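Long-range contact in Lys-gingipain catalytic subunit (PDB 6I9A), which is a secreted cysteine endopeptidase of Porphyromonas gingivalis that cleaves proteins after lysine and may act as a virulence factor in periodontal disease: residues 148-160 and 203-216. Sequence-based numbering, arbitrary orientation.
With H8E (benzyl-N-[(2S)-1-[[(3S)-7-amino-1-(benzylamino)-1,2-dioxoheptan-3-yl]amino]-5-(2-methyl-2-phenylhydrazinyl)-1,5-dioxopentan-2-yl]carbamate), chain I.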
loop_
_atom_site.group_PDB
_atom_site.type_symbol
_atom_site.label_atom_id
_atom_site.label_comp_id
_atom_site.label_asym_id
_atom_site.label_seq_id
_atom_site.Cartn_x
_atom_site.Cartn_y
_atom_site.Cartn_z
ATOM N N SER A 148 18.908 -8.640 -3.965
ATOM C CA SER A 148 19.031 -9.435 -2.734
ATOM C C SER A 148 18.445 -8.704 -1.499
ATOM O O SER A 148 18.103 -9.377 -0.531
ATOM C CB SER A 148 20.477 -9.829 -2.472
ATOM O OG SER A 148 21.220 -8.740 -1.970
ATOM N N TYR A 149 18.340 -7.374 -1.536
ATOM C CA TYR A 149 17.791 -6.638 -0.382
ATOM C C TYR A 149 16.341 -7.085 -0.145
ATOM O O TYR A 149 15.826 -6.923 0.959
ATOM C CB TYR A 149 17.942 -5.126 -0.522
ATOM C CG TYR A 149 16.744 -4.405 -1.106
ATOM C CD1 TYR A 149 16.499 -4.401 -2.482
ATOM C CD2 TYR A 149 15.847 -3.740 -0.284
ATOM C CE1 TYR A 149 15.395 -3.754 -3.013
ATOM C CE2 TYR A 149 14.732 -3.098 -0.798
ATOM C CZ TYR A 149 14.515 -3.092 -2.166
ATOM O OH TYR A 149 13.425 -2.472 -2.737
ATOM N N LEU A 150 15.661 -7.540 -1.190
ATOM C CA LEU A 150 14.261 -7.957 -1.089
ATOM C C LEU A 150 14.116 -9.183 -0.181
ATOM O O LEU A 150 13.011 -9.470 0.320
ATOM C CB LEU A 150 13.722 -8.283 -2.482
ATOM C CG LEU A 150 13.616 -7.097 -3.417
ATOM C CD1 LEU A 150 13.182 -7.522 -4.800
ATOM C CD2 LEU A 150 12.627 -6.047 -2.881
ATOM N N GLU A 151 15.220 -9.893 0.109
ATOM C CA GLU A 151 15.217 -11.106 0.919
ATOM C C GLU A 151 15.489 -10.796 2.390
ATOM O O GLU A 151 15.750 -11.730 3.172
ATOM C CB GLU A 151 16.257 -12.104 0.377
ATOM C CG GLU A 151 15.976 -12.432 -1.104
ATOM C CD GLU A 151 17.049 -13.324 -1.710
ATOM O OE1 GLU A 151 16.701 -14.427 -2.186
ATOM O OE2 GLU A 151 18.248 -12.925 -1.697
ATOM N N LYS A 152 15.390 -9.527 2.776
ATOM C CA LYS A 152 15.769 -9.096 4.126
ATOM C C LYS A 152 14.688 -8.212 4.716
ATOM O O LYS A 152 14.070 -7.423 3.984
ATOM C CB LYS A 152 17.104 -8.334 4.048
ATOM C CG LYS A 152 18.159 -9.087 3.210
ATOM C CD LYS A 152 19.499 -8.387 3.224
ATOM C CE LYS A 152 20.481 -9.079 2.298
ATOM N NZ LYS A 152 21.714 -8.281 2.146
ATOM N N VAL A 153 14.471 -8.310 6.038
ATOM C CA VAL A 153 13.456 -7.501 6.719
ATOM C C VAL A 153 14.011 -7.073 8.060
ATOM O O VAL A 153 14.973 -7.681 8.573
ATOM C CB VAL A 153 12.088 -8.219 6.906
ATOM C CG1 VAL A 153 11.500 -8.654 5.570
ATOM C CG2 VAL A 153 12.178 -9.400 7.873
ATOM N N LEU A 154 13.383 -6.028 8.639
ATOM C CA LEU A 154 13.700 -5.519 9.975
ATOM C C LEU A 154 12.412 -5.491 10.787
ATOM O O LEU A 154 11.426 -4.863 10.402
ATOM C CB LEU A 154 14.292 -4.122 9.873
ATOM C CG LEU A 154 14.573 -3.421 11.227
ATOM C CD1 LEU A 154 15.581 -4.191 12.092
ATOM C CD2 LEU A 154 15.001 -1.994 10.998
ATOM N N LEU A 155 12.438 -6.207 11.942
ATOM C CA LEU A 155 11.269 -6.329 12.844
ATOM C C LEU A 155 11.686 -5.934 14.243
ATOM O O LEU A 155 12.681 -6.474 14.773
ATOM C CB LEU A 155 10.798 -7.779 12.827
ATOM C CG LEU A 155 10.424 -8.364 11.454
ATOM C CD1 LEU A 155 10.099 -9.857 11.576
ATOM C CD2 LEU A 155 9.203 -7.607 10.843
ATOM N N ILE A 156 10.979 -4.976 14.843
ATOM C CA ILE A 156 11.372 -4.475 16.164
ATOM C C ILE A 156 10.174 -4.447 17.092
ATOM O O ILE A 156 9.157 -3.761 16.793
ATOM C CB ILE A 156 11.942 -3.014 16.021
ATOM C CG1 ILE A 156 13.225 -3.037 15.143
ATOM C CG2 ILE A 156 12.248 -2.417 17.418
ATOM C CD1 ILE A 156 13.640 -1.646 14.720
ATOM N N ALA A 157 10.311 -5.124 18.251
ATOM C CA ALA A 157 9.408 -4.964 19.375
ATOM C C ALA A 157 10.082 -3.951 20.280
ATOM O O ALA A 157 11.052 -4.301 21.003
ATOM C CB ALA A 157 9.180 -6.287 20.098
ATOM N N GLY A 158 9.704 -2.685 20.192
ATOM C CA GLY A 158 10.373 -1.623 20.932
ATOM C C GLY A 158 10.089 -1.636 22.411
ATOM O O GLY A 158 9.397 -2.503 22.954
ATOM N N ALA A 159 10.604 -0.605 23.072
ATOM C CA ALA A 159 10.611 -0.562 24.537
ATOM C C ALA A 159 9.276 -0.201 25.142
ATOM O O ALA A 159 8.607 0.734 24.705
ATOM C CB ALA A 159 11.648 0.451 25.006
ATOM N N ASP A 160 8.894 -0.955 26.179
ATOM C CA ASP A 160 7.780 -0.639 27.081
ATOM C C ASP A 160 7.911 -1.582 28.231
ATOM O O ASP A 160 7.894 -2.801 28.029
ATOM C CB ASP A 160 6.399 -0.740 26.396
ATOM C CG ASP A 160 5.339 -0.245 27.352
ATOM O OD1 ASP A 160 5.063 -0.951 28.345
ATOM O OD2 ASP A 160 4.756 0.832 27.104
ATOM N N HIS A 203 20.287 -1.562 9.456
ATOM C CA HIS A 203 19.749 -2.434 8.406
ATOM C C HIS A 203 18.872 -1.659 7.413
ATOM O O HIS A 203 18.739 -2.091 6.264
ATOM C CB HIS A 203 18.968 -3.591 9.047
ATOM C CG HIS A 203 19.755 -4.268 10.132
ATOM N ND1 HIS A 203 20.952 -4.901 9.886
ATOM C CD2 HIS A 203 19.475 -4.377 11.450
ATOM C CE1 HIS A 203 21.360 -5.369 11.059
ATOM N NE2 HIS A 203 20.502 -5.072 12.028
ATOM N N LEU A 204 18.338 -0.496 7.819
ATOM C CA LEU A 204 17.602 0.307 6.847
ATOM C C LEU A 204 18.515 0.866 5.781
ATOM O O LEU A 204 18.087 1.057 4.646
ATOM C CB LEU A 204 16.933 1.495 7.554
ATOM C CG LEU A 204 15.854 1.146 8.609
ATOM C CD1 LEU A 204 15.291 2.432 9.163
ATOM C CD2 LEU A 204 14.726 0.285 8.004
ATOM N N ASN A 205 19.794 1.064 6.121
ATOM C CA ASN A 205 20.778 1.554 5.165
ATOM C C ASN A 205 21.274 0.452 4.264
ATOM O O ASN A 205 21.397 0.646 3.046
ATOM C CB ASN A 205 21.968 2.139 5.916
ATOM C CG ASN A 205 21.662 3.405 6.617
ATOM O OD1 ASN A 205 20.949 4.274 6.098
ATOM N ND2 ASN A 205 22.187 3.539 7.821
ATOM N N THR A 206 21.596 -0.719 4.832
ATOM C CA THR A 206 22.203 -1.782 4.035
ATOM C C THR A 206 21.188 -2.456 3.133
ATOM O O THR A 206 21.567 -2.945 2.057
ATOM C CB THR A 206 22.927 -2.803 4.912
ATOM O OG1 THR A 206 21.974 -3.357 5.812
ATOM C CG2 THR A 206 24.090 -2.188 5.695
ATOM N N GLY A 207 19.929 -2.493 3.547
ATOM C CA GLY A 207 18.857 -2.951 2.675
ATOM C C GLY A 207 17.918 -3.921 3.330
ATOM O O GLY A 207 18.295 -5.027 3.724
ATOM N N VAL A 208 16.651 -3.495 3.388
ATOM C CA VAL A 208 15.543 -4.363 3.767
ATOM C C VAL A 208 14.360 -4.008 2.867
ATOM O O VAL A 208 14.229 -2.862 2.419
ATOM C CB VAL A 208 15.127 -4.228 5.253
ATOM C CG1 VAL A 208 16.211 -4.779 6.182
ATOM C CG2 VAL A 208 14.758 -2.787 5.609
ATOM N N SER A 209 13.495 -4.999 2.642
ATOM C CA SER A 209 12.266 -4.789 1.848
ATOM C C SER A 209 11.144 -4.216 2.723
ATOM O O SER A 209 10.161 -3.652 2.201
ATOM C CB SER A 209 11.778 -6.120 1.237
ATOM O OG SER A 209 11.555 -7.079 2.268
ATOM N N PHE A 210 11.227 -4.450 4.032
ATOM C CA PHE A 210 10.107 -4.250 4.942
ATOM C C PHE A 210 10.684 -3.973 6.306
ATOM O O PHE A 210 11.624 -4.661 6.737
ATOM C CB PHE A 210 9.291 -5.553 4.976
ATOM C CG PHE A 210 8.104 -5.523 5.922
ATOM C CD1 PHE A 210 7.002 -4.709 5.655
ATOM C CD2 PHE A 210 8.081 -6.313 7.075
ATOM C CE1 PHE A 210 5.895 -4.722 6.509
ATOM C CE2 PHE A 210 6.962 -6.316 7.925
ATOM C CZ PHE A 210 5.889 -5.531 7.623
ATOM N N ALA A 211 10.111 -3.000 7.001
ATOM C CA ALA A 211 10.491 -2.658 8.373
ATOM C C ALA A 211 9.223 -2.463 9.160
ATOM O O ALA A 211 8.354 -1.675 8.737
ATOM C CB ALA A 211 11.329 -1.400 8.387
ATOM N N ASN A 212 9.100 -3.167 10.313
ATOM C CA ASN A 212 7.899 -3.011 11.159
ATOM C C ASN A 212 8.360 -2.810 12.594
ATOM O O ASN A 212 9.134 -3.614 13.135
ATOM C CB ASN A 212 7.044 -4.262 11.045
ATOM C CG ASN A 212 5.708 -4.293 11.762
ATOM O OD1 ASN A 212 5.165 -5.382 11.934
ATOM N ND2 ASN A 212 5.143 -3.144 12.134
ATOM N N TYR A 213 7.906 -1.702 13.181
ATOM C CA TYR A 213 8.181 -1.306 14.552
ATOM C C TYR A 213 6.853 -1.312 15.302
ATOM O O TYR A 213 5.875 -0.699 14.856
ATOM C CB TYR A 213 8.796 0.112 14.531
ATOM C CG TYR A 213 8.912 0.776 15.883
ATOM C CD1 TYR A 213 7.863 1.538 16.391
ATOM C CD2 TYR A 213 10.093 0.724 16.610
ATOM C CE1 TYR A 213 7.981 2.233 17.587
ATOM C CE2 TYR A 213 10.225 1.415 17.819
ATOM C CZ TYR A 213 9.165 2.173 18.298
ATOM O OH TYR A 213 9.301 2.837 19.511
ATOM N N THR A 214 6.813 -1.951 16.479
ATOM C CA THR A 214 5.653 -1.902 17.368
ATOM C C THR A 214 6.139 -1.529 18.765
ATOM O O THR A 214 6.938 -2.269 19.389
ATOM C CB THR A 214 4.871 -3.213 17.347
ATOM O OG1 THR A 214 3.819 -3.046 18.338
ATOM C CG2 THR A 214 5.667 -4.478 17.690
ATOM N N ALA A 215 5.723 -0.358 19.233
ATOM C CA ALA A 215 6.005 0.247 20.561
ATOM C C ALA A 215 5.644 1.731 20.485
ATOM O O ALA A 215 4.652 2.042 19.838
ATOM C CB ALA A 215 7.447 0.028 21.047
ATOM N N HIS A 216 6.373 2.638 21.146
ATOM C CA HIS A 216 5.948 4.052 21.247
ATOM C C HIS A 216 6.312 4.861 20.032
ATOM O O HIS A 216 7.440 4.750 19.515
ATOM C CB HIS A 216 6.558 4.706 22.485
ATOM C CG HIS A 216 6.351 3.955 23.756
ATOM N ND1 HIS A 216 7.331 3.935 24.725
ATOM C CD2 HIS A 216 5.341 3.170 24.163
ATOM C CE1 HIS A 216 6.875 3.178 25.706
ATOM N NE2 HIS A 216 5.677 2.726 25.438
HETATM C CAQ H8E I . 5.784 9.583 22.573
HETATM C CAK H8E I . 7.170 9.843 22.617
HETATM C CAH H8E I . 8.003 9.048 23.407
HETATM C CAL H8E I . 7.491 8.007 24.174
HETATM C CAR H8E I . 6.123 7.788 24.125
HETATM C CBO H8E I . 5.260 8.517 23.318
HETATM C CBA H8E I . 3.878 8.238 23.380
HETATM N NBE H8E I . 3.462 7.174 22.450
HETATM C CBL H8E I . 2.444 6.312 22.723
HETATM O OAE H8E I . 1.882 6.302 23.826
HETATM C CBN H8E I . 2.052 5.360 21.597
HETATM O OAG H8E I . 2.953 5.221 20.713
HETATM C CBS H8E I . 1.429 4.038 22.147
HETATM C CBB H8E I . 1.475 2.884 21.139
HETATM C CAY H8E I . 0.974 1.561 21.724
HETATM C CAX H8E I . 0.758 0.446 20.695
HETATM C CAW H8E I . 2.072 -0.114 20.166
HETATM N NAB H8E I . 1.779 -1.215 19.200
HETATM N NBG H8E I . 0.059 4.209 22.648
HETATM C C H8E I . -0.360 3.973 23.891
HETATM O O H8E I . 0.344 3.625 24.830
HETATM C CA H8E I . -1.815 4.369 24.107
HETATM N N H8E I . -2.424 3.667 25.233
HETATM C CBK H8E I . -2.673 2.333 25.211
HETATM O OAD H8E I . -2.263 1.649 24.262
HETATM O OBI H8E I . -3.323 1.879 26.214
HETATM C CBD H8E I . -3.558 0.427 26.320
HETATM C CBP H8E I . -4.090 0.074 27.635
HETATM C CAS H8E I . -5.454 -0.131 27.850
HETATM C CAM H8E I . -5.994 -0.497 29.121
HETATM C CAI H8E I . -5.072 -0.568 30.179
HETATM C CAN H8E I . -3.728 -0.297 29.974
HETATM C CAT H8E I . -3.221 0.018 28.725
HETATM C CB H8E I . -1.900 5.883 24.360
HETATM C CG H8E I . -1.092 6.343 25.603
HETATM C CD H8E I . -0.894 7.829 25.600
HETATM O OE1 H8E I . -1.773 8.580 26.026
HETATM N NE2 H8E I . 0.270 8.199 25.034
HETATM N NBT H8E I . 0.590 9.541 24.778
HETATM C CAA H8E I . 0.776 9.810 23.327
HETATM C CBQ H8E I . 1.400 10.160 25.779
HETATM C CAU H8E I . 2.254 11.234 25.483
HETATM C CAO H8E I . 2.985 11.852 26.494
HETATM C CAJ H8E I . 2.883 11.400 27.803
HETATM C CAP H8E I . 2.077 10.312 28.107
HETATM C CAV H8E I . 1.320 9.707 27.102
HETATM O O HOH W 1 21.002 -6.003 0.603
HETATM O O HOH W 2 22.660 -5.831 2.613
HETATM O O HOH W 3 7.069 -3.791 21.905
HETATM O O HOH W 4 8.958 2.498 22.543
#
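Two adjacent parallel strands, 152-157 and 210-214, pair here in the mostly parallel six-stranded sheet of the caspase-like catalytic domain of family C25 (clan CD), whose active site lies at the C-terminal ends of the parallel strands; the segment after 210-214 carries the active-site residue H216, the one after 152-157 carries D160, and the inhibitor KYT-36 (H8E) binds at this end. The backbone ladder runs from S209 N, donating to K152 O at 2.8 Å, through L154 and I156, each bonded through both N and O, to G158 N on T214 O. Strands 188-192 and 242-247 continue the sheet beyond the pair. On one face, L154 meets the end of helix 202-206: with CG anti to its backbone N (chi1 176°), its CD2 reaches L204 CD2 at 3.8 Å and its CD1 lies near H203 CD2, the leucine crossing both side chains at about a right angle. Farther along this face, I156 CG2 touches Y213 CD2. On the face of L155, its CD2 branch packs against both F210 CE2 and N212 CB, while helix 163-178 also contacts L155.

Toward the active site, G158 CA comes within 3.4 Å of A215 CB. T214 OG1 accepts a 2.9 Å hydrogen bond from NAB, the terminal amine of the inhibitor's lysine-like side chain, consistent with a role in the preference for lysine at P1. The Y213 hydroxyl donates to H216 O, and water 4 bridges A159 O, Y213 OH and H216 N. H216, the inferred proton donor, stands about 7 Å from the nucleophile C249, side chain to side chain. A159 O sits over one face of its ring, offset toward the rim. At the ring edge, NE2 of H216 donates to the anti lone pair of D160 OD2 at 2.7 Å, the carboxylate turned 71° from the imidazole plane and its OD1 bonded to W163 N.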